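PDB 4PF8: TRAP-T family transporter, DctP (Periplasmic binding) subunit from Sulfitobacter sp. NAS-14.1, which probably captures sugar acids in the periplasm for a TRAP transporter and is seen here with beta-D-galacturonate bound. Local coordinates for residues F106-V111 with H229-E234; A98-S103 with M169-F174. One frame throughout, in Å; residues are numbered along the deposited sequence.

Contact 1: residues F106-V111 with H229-E234; sequences FVFKSV and HLIIPE. With GTR (beta-D-galactopyranuronic acid), chain D.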
loop_
_atom_site.group_PDB
_atom_site.type_symbol
_atom_site.label_atom_id
_atom_site.label_comp_id
_atom_site.label_asym_id
_atom_site.label_seq_id
_atom_site.Cartn_x
_atom_site.Cartn_y
_atom_site.Cartn_z
ATOM N N PHE A 106 11.899 -6.383 0.973
ATOM C CA PHE A 106 12.023 -7.778 1.379
ATOM C C PHE A 106 11.936 -7.987 2.888
ATOM O O PHE A 106 12.415 -8.997 3.398
ATOM C CB PHE A 106 13.329 -8.379 0.829
ATOM C CG PHE A 106 13.448 -8.319 -0.667
ATOM C CD1 PHE A 106 12.689 -9.140 -1.478
ATOM C CD2 PHE A 106 14.316 -7.418 -1.265
ATOM C CE1 PHE A 106 12.808 -9.103 -2.871
ATOM C CE2 PHE A 106 14.423 -7.375 -2.636
ATOM C CZ PHE A 106 13.665 -8.220 -3.439
ATOM N N VAL A 107 11.311 -7.060 3.610
ATOM C CA VAL A 107 11.254 -7.176 5.065
ATOM C C VAL A 107 10.333 -8.333 5.480
ATOM O O VAL A 107 10.583 -8.986 6.493
ATOM C CB VAL A 107 10.870 -5.816 5.740
ATOM C CG1 VAL A 107 9.391 -5.522 5.615
ATOM C CG2 VAL A 107 11.297 -5.799 7.197
ATOM N N PHE A 108 9.287 -8.575 4.695
ATOM C CA PHE A 108 8.391 -9.720 4.888
ATOM C C PHE A 108 8.850 -10.865 3.980
ATOM O O PHE A 108 9.232 -10.650 2.803
ATOM C CB PHE A 108 6.945 -9.362 4.537
ATOM C CG PHE A 108 6.306 -8.342 5.450
ATOM C CD1 PHE A 108 5.934 -8.670 6.734
ATOM C CD2 PHE A 108 6.083 -7.062 5.003
ATOM C CE1 PHE A 108 5.352 -7.754 7.562
ATOM C CE2 PHE A 108 5.507 -6.122 5.819
ATOM C CZ PHE A 108 5.128 -6.459 7.106
ATOM N N LYS A 109 8.804 -12.084 4.503
ATOM C CA LYS A 109 9.193 -13.249 3.697
ATOM C C LYS A 109 8.141 -13.621 2.665
ATOM O O LYS A 109 8.459 -14.195 1.619
ATOM C CB LYS A 109 9.470 -14.426 4.608
ATOM C CG LYS A 109 10.682 -14.158 5.488
ATOM C CD LYS A 109 10.946 -15.260 6.493
ATOM C CE LYS A 109 12.265 -15.001 7.203
ATOM N NZ LYS A 109 12.940 -16.272 7.615
ATOM N N SER A 110 6.893 -13.272 2.942
ATOM C CA SER A 110 5.766 -13.667 2.118
ATOM C C SER A 110 4.544 -12.897 2.578
ATOM O O SER A 110 4.550 -12.293 3.643
ATOM C CB SER A 110 5.510 -15.159 2.306
ATOM O OG SER A 110 4.980 -15.355 3.606
ATOM N N VAL A 111 3.466 -12.968 1.810
ATOM C CA VAL A 111 2.245 -12.282 2.185
ATOM C C VAL A 111 1.563 -12.995 3.353
ATOM O O VAL A 111 1.080 -12.339 4.270
ATOM C CB VAL A 111 1.311 -12.071 0.970
ATOM C CG1 VAL A 111 0.024 -11.431 1.408
ATOM C CG2 VAL A 111 1.989 -11.185 -0.065
ATOM N N HIS A 229 9.483 -6.993 -4.514
ATOM C CA HIS A 229 10.509 -6.425 -3.653
ATOM C C HIS A 229 9.922 -5.701 -2.442
ATOM O O HIS A 229 10.656 -5.378 -1.512
ATOM C CB HIS A 229 11.364 -5.463 -4.468
ATOM C CG HIS A 229 10.555 -4.475 -5.237
ATOM N ND1 HIS A 229 10.278 -4.622 -6.575
ATOM C CD2 HIS A 229 9.918 -3.346 -4.843
ATOM C CE1 HIS A 229 9.519 -3.619 -6.982
ATOM N NE2 HIS A 229 9.265 -2.844 -5.939
ATOM N N LEU A 230 8.609 -5.457 -2.451
ATOM C CA LEU A 230 7.966 -4.785 -1.325
ATOM C C LEU A 230 6.628 -5.479 -1.101
ATOM O O LEU A 230 5.956 -5.876 -2.062
ATOM C CB LEU A 230 7.690 -3.302 -1.596
ATOM C CG LEU A 230 8.891 -2.351 -1.549
ATOM C CD1 LEU A 230 8.521 -1.069 -2.275
ATOM C CD2 LEU A 230 9.255 -2.113 -0.107
ATOM N N ILE A 231 6.271 -5.616 0.164
ATOM C CA ILE A 231 4.951 -6.106 0.567
ATOM C C ILE A 231 4.483 -5.081 1.587
ATOM O O ILE A 231 5.002 -5.033 2.710
ATOM C CB ILE A 231 5.017 -7.488 1.198
ATOM C CG1 ILE A 231 5.405 -8.543 0.141
ATOM C CG2 ILE A 231 3.712 -7.849 1.885
ATOM C CD1 ILE A 231 5.825 -9.889 0.739
ATOM N N ILE A 232 3.532 -4.253 1.180
ATOM C CA ILE A 232 3.154 -3.088 1.967
ATOM C C ILE A 232 1.696 -3.219 2.380
ATOM O O ILE A 232 0.813 -3.134 1.547
ATOM C CB ILE A 232 3.413 -1.763 1.220
ATOM C CG1 ILE A 232 4.898 -1.680 0.830
ATOM C CG2 ILE A 232 3.056 -0.581 2.089
ATOM C CD1 ILE A 232 5.283 -0.418 0.243
ATOM N N PRO A 233 1.460 -3.469 3.671
ATOM C CA PRO A 233 0.068 -3.588 4.124
ATOM C C PRO A 233 -0.669 -2.284 3.998
ATOM O O PRO A 233 -0.033 -1.234 3.940
ATOM C CB PRO A 233 0.201 -3.936 5.609
ATOM C CG PRO A 233 1.636 -4.317 5.806
ATOM C CD PRO A 233 2.407 -3.584 4.783
ATOM N N GLU A 234 -1.998 -2.355 3.950
ATOM C CA GLU A 234 -2.823 -1.164 3.936
ATOM C C GLU A 234 -3.689 -1.204 5.163
ATOM O O GLU A 234 -3.944 -2.278 5.719
ATOM C CB GLU A 234 -3.649 -1.111 2.662
ATOM C CG GLU A 234 -2.740 -1.357 1.492
ATOM C CD GLU A 234 -3.253 -0.858 0.186
ATOM O OE1 GLU A 234 -4.483 -0.859 -0.027
ATOM O OE2 GLU A 234 -2.395 -0.467 -0.651
HETATM C C1 GTR D . -1.124 0.695 -4.509
HETATM C C2 GTR D . -1.740 1.038 -3.194
HETATM C C3 GTR D . -2.212 2.478 -3.274
HETATM C C4 GTR D . -1.053 3.423 -3.564
HETATM C C5 GTR D . -0.428 2.936 -4.867
HETATM C C6 GTR D . 0.811 3.758 -5.203
HETATM O O1 GTR D . -0.588 -0.665 -4.478
HETATM O O2 GTR D . -2.882 0.159 -3.000
HETATM O O3 GTR D . -2.715 2.819 -1.964
HETATM O O4 GTR D . -0.107 3.306 -2.486
HETATM O O5 GTR D . -0.054 1.545 -4.786
HETATM O O6A GTR D . 1.726 3.136 -5.805
HETATM O O6B GTR D . 0.790 4.993 -5.000
#
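The ring of Phe106 lies with one face against the backbone of His229. His229 CA sits over that face, 3.9 Å from the ring centroid and displaced toward the rim, a CH-pi contact. His229 CB adds to it, 3.7 Å from Phe106 CZ. The Phe108 ring is used differently. The carbonyl oxygen of Ile231 meets its edge, near the ring plane, 3.2 Å from Phe108 CD2, and Pro233 CD approaches Phe108 CE2 obliquely. One backbone bond joins the segments, from Phe106 N to His229 O at 3.0 Å. It is somewhat bent, 145° at the hydrogen, and the donor stands above the carbonyl plane. The imidazole of His229 turns elsewhere, to Thr227 through ND1 and to Glu206 through NE2. Were Phe106 an alanine, His229 CA would probably lose the ring face that covers it, His229 CB would lose its contact with CZ, and a gap would open there.

In this family 7 solute-binding protein, 229-234 passes from strand 223-230 of one sheet to strand 234-239 of the other. It is thus a connection between the two lobes. At its far end Glu234 reaches the ligand: GTR O2 donates to Glu234 OE2 in a very short bond of 2.5 Å.

Ile231 directs its side chain toward 106-111. Its CG1 branch lies anti to the carbonyl carbon (chi1 -69°) and carries CD1 to Ser110 C, 3.8 Å away, and to Val111 CG2. Ser110 itself caps helix 111-118, its OG bonded to Gln113 N.

Contact 2: residues A98-S103 with M169-F174; sequences ATNVVS and MNNDLF. With GTR (beta-D-galactopyranuronic acid), chain D.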
loop_
_atom_site.group_PDB
_atom_site.type_symbol
_atom_site.label_atom_id
_atom_site.label_comp_id
_atom_site.label_asym_id
_atom_site.label_seq_id
_atom_site.Cartn_x
_atom_site.Cartn_y
_atom_site.Cartn_z
ATOM N N ALA A 98 7.024 5.165 12.722
ATOM C CA ALA A 98 7.124 3.728 12.994
ATOM C C ALA A 98 6.739 2.879 11.782
ATOM O O ALA A 98 7.278 1.779 11.575
ATOM C CB ALA A 98 6.266 3.349 14.192
ATOM N N THR A 99 5.838 3.386 10.953
ATOM C CA THR A 99 5.347 2.588 9.846
ATOM C C THR A 99 6.376 2.446 8.725
ATOM O O THR A 99 6.152 1.675 7.826
ATOM C CB THR A 99 4.026 3.113 9.244
ATOM O OG1 THR A 99 4.232 4.406 8.656
ATOM C CG2 THR A 99 2.956 3.175 10.311
ATOM N N ASN A 100 7.490 3.173 8.780
ATOM C CA ASN A 100 8.504 2.984 7.739
ATOM C C ASN A 100 9.000 1.557 7.660
ATOM O O ASN A 100 9.419 1.109 6.612
ATOM C CB ASN A 100 9.692 3.931 7.924
ATOM C CG ASN A 100 9.377 5.331 7.503
ATOM O OD1 ASN A 100 9.051 5.575 6.346
ATOM N ND2 ASN A 100 9.443 6.264 8.440
ATOM N N VAL A 101 8.945 0.834 8.774
ATOM C CA VAL A 101 9.490 -0.521 8.818
ATOM C C VAL A 101 8.865 -1.479 7.798
ATOM O O VAL A 101 9.523 -2.402 7.346
ATOM C CB VAL A 101 9.382 -1.132 10.235
ATOM C CG1 VAL A 101 10.130 -0.271 11.241
ATOM C CG2 VAL A 101 7.917 -1.315 10.644
ATOM N N VAL A 102 7.600 -1.285 7.440
ATOM C CA VAL A 102 6.948 -2.176 6.472
ATOM C C VAL A 102 7.270 -1.808 5.032
ATOM O O VAL A 102 6.969 -2.568 4.112
ATOM C CB VAL A 102 5.406 -2.237 6.634
ATOM C CG1 VAL A 102 5.058 -2.634 8.039
ATOM C CG2 VAL A 102 4.756 -0.897 6.230
ATOM N N SER A 103 7.905 -0.661 4.836
ATOM C CA SER A 103 8.332 -0.223 3.509
ATOM C C SER A 103 9.778 -0.591 3.185
ATOM O O SER A 103 10.326 -0.176 2.165
ATOM C CB SER A 103 8.146 1.278 3.368
ATOM O OG SER A 103 6.775 1.566 3.250
HETATM N N MSE A 169 6.388 5.949 -4.856
HETATM C CA MSE A 169 5.489 6.609 -3.905
HETATM C C MSE A 169 6.247 7.628 -3.070
HETATM O O MSE A 169 7.475 7.683 -3.072
HETATM C CB MSE A 169 4.901 5.584 -2.927
HETATM C CG MSE A 169 3.921 4.674 -3.495
HETATM SE SE MSE A 169 3.095 3.660 -2.046
HETATM C CE MSE A 169 4.333 2.183 -1.853
ATOM N N ASN A 170 5.487 8.414 -2.314
ATOM C CA ASN A 170 6.065 9.447 -1.453
ATOM C C ASN A 170 6.597 8.904 -0.126
ATOM O O ASN A 170 6.003 9.084 0.939
ATOM C CB ASN A 170 5.013 10.536 -1.214
ATOM C CG ASN A 170 4.562 11.187 -2.502
ATOM O OD1 ASN A 170 3.476 10.909 -3.013
ATOM N ND2 ASN A 170 5.408 12.040 -3.054
ATOM N N ASN A 171 7.736 8.223 -0.201
ATOM C CA ASN A 171 8.502 7.835 0.977
ATOM C C ASN A 171 9.960 7.822 0.534
ATOM O O ASN A 171 10.296 7.183 -0.455
ATOM C CB ASN A 171 8.054 6.449 1.480
ATOM C CG ASN A 171 8.680 6.064 2.796
ATOM O OD1 ASN A 171 9.839 6.373 3.064
ATOM N ND2 ASN A 171 7.907 5.386 3.645
ATOM N N ASP A 172 10.827 8.527 1.266
ATOM C CA ASP A 172 12.254 8.600 0.933
ATOM C C ASP A 172 12.942 7.241 0.841
ATOM O O ASP A 172 13.942 7.101 0.137
ATOM C CB ASP A 172 12.993 9.446 1.974
ATOM C CG ASP A 172 12.466 10.859 2.043
ATOM O OD1 ASP A 172 12.087 11.384 0.975
ATOM O OD2 ASP A 172 12.424 11.440 3.155
ATOM N N LEU A 173 12.435 6.254 1.579
ATOM C CA LEU A 173 12.956 4.894 1.496
ATOM C C LEU A 173 12.942 4.377 0.063
ATOM O O LEU A 173 13.853 3.665 -0.340
ATOM C CB LEU A 173 12.159 3.925 2.381
ATOM C CG LEU A 173 12.486 3.854 3.868
ATOM C CD1 LEU A 173 11.513 2.896 4.538
ATOM C CD2 LEU A 173 13.917 3.417 4.118
ATOM N N PHE A 174 11.904 4.714 -0.699
ATOM C CA PHE A 174 11.770 4.226 -2.066
ATOM C C PHE A 174 12.739 4.899 -3.030
ATOM O O PHE A 174 13.185 4.283 -4.006
ATOM C CB PHE A 174 10.320 4.367 -2.557
ATOM C CG PHE A 174 9.328 3.687 -1.645
ATOM C CD1 PHE A 174 9.599 2.442 -1.094
ATOM C CD2 PHE A 174 8.154 4.303 -1.303
ATOM C CE1 PHE A 174 8.695 1.840 -0.245
ATOM C CE2 PHE A 174 7.275 3.698 -0.432
ATOM C CZ PHE A 174 7.540 2.469 0.070
HETATM C C1 GTR D . -1.124 0.695 -4.509
HETATM C C2 GTR D . -1.740 1.038 -3.194
HETATM C C3 GTR D . -2.212 2.478 -3.274
HETATM C C4 GTR D . -1.053 3.423 -3.564
HETATM C C5 GTR D . -0.428 2.936 -4.867
HETATM C C6 GTR D . 0.811 3.758 -5.203
HETATM O O1 GTR D . -0.588 -0.665 -4.478
HETATM O O2 GTR D . -2.882 0.159 -3.000
HETATM O O3 GTR D . -2.715 2.819 -1.964
HETATM O O4 GTR D . -0.107 3.306 -2.486
HETATM O O5 GTR D . -0.054 1.545 -4.786
HETATM O O6A GTR D . 1.726 3.136 -5.805
HETATM O O6B GTR D . 0.790 4.993 -5.000
#
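Asn100 and Asn171 make the polar link between the segments. Asn171 ND2 donates to Asn100 OD1 at 2.9 Å, nearly in line with the acceptor's C=O bond. The two amide planes stand 75° apart, and the bond is moderately bent at the hydrogen (151°). The same ND2 also bonds Gly90 O, so this nitrogen is gripped twice.

The capping bond uses the other end of the amide. Asn171 is the N-cap of helix 172-179, and its OD1 accepts from Leu173 N at 3.0 Å. With CG anti to the backbone N (chi1 -173°), the amide spans from the helix start to the 3-10 segment 98-102. Just before the cap, Asn170 centres an inverse gamma turn, and Met169, present as selenomethionine, lines the galacturonate pocket, with SE 3.3 Å from GTR O4.

The remaining contacts are van der Waals. Ser103 CB packs on Phe174 CZ at 3.6 Å. Ser103 OG is also close to Phe174 CZ, 3.4 Å away and oblique to the ring. Phe174 CE1 lies 3.5 Å from Ser103 O. Neither of these is a hydrogen bond, and Ser103 O is buried without a polar partner. Leu173 CD1, in one of two modelled conformers, lies near Asn100 O and Ser103 CB.

From the N terminus, the chain first passes through 98-103 and 106-111, both in the loop between helices 89-92 and 111-118. It then reaches 169-174, where contact 2 closes a loop of 65 intervening residues. At 229-234 contact 1 closes a longer one of 117. The segments alternate, so the two loops cross. Contact 2 ties the loop to the start of helix 172-179, and contact 1 ties it to the connection between strands 223-230 and 234-239. Their centres are about 12 Å apart, and they touch: Leu230 packs on Ser103 and Phe174, and Ile232 on Met169.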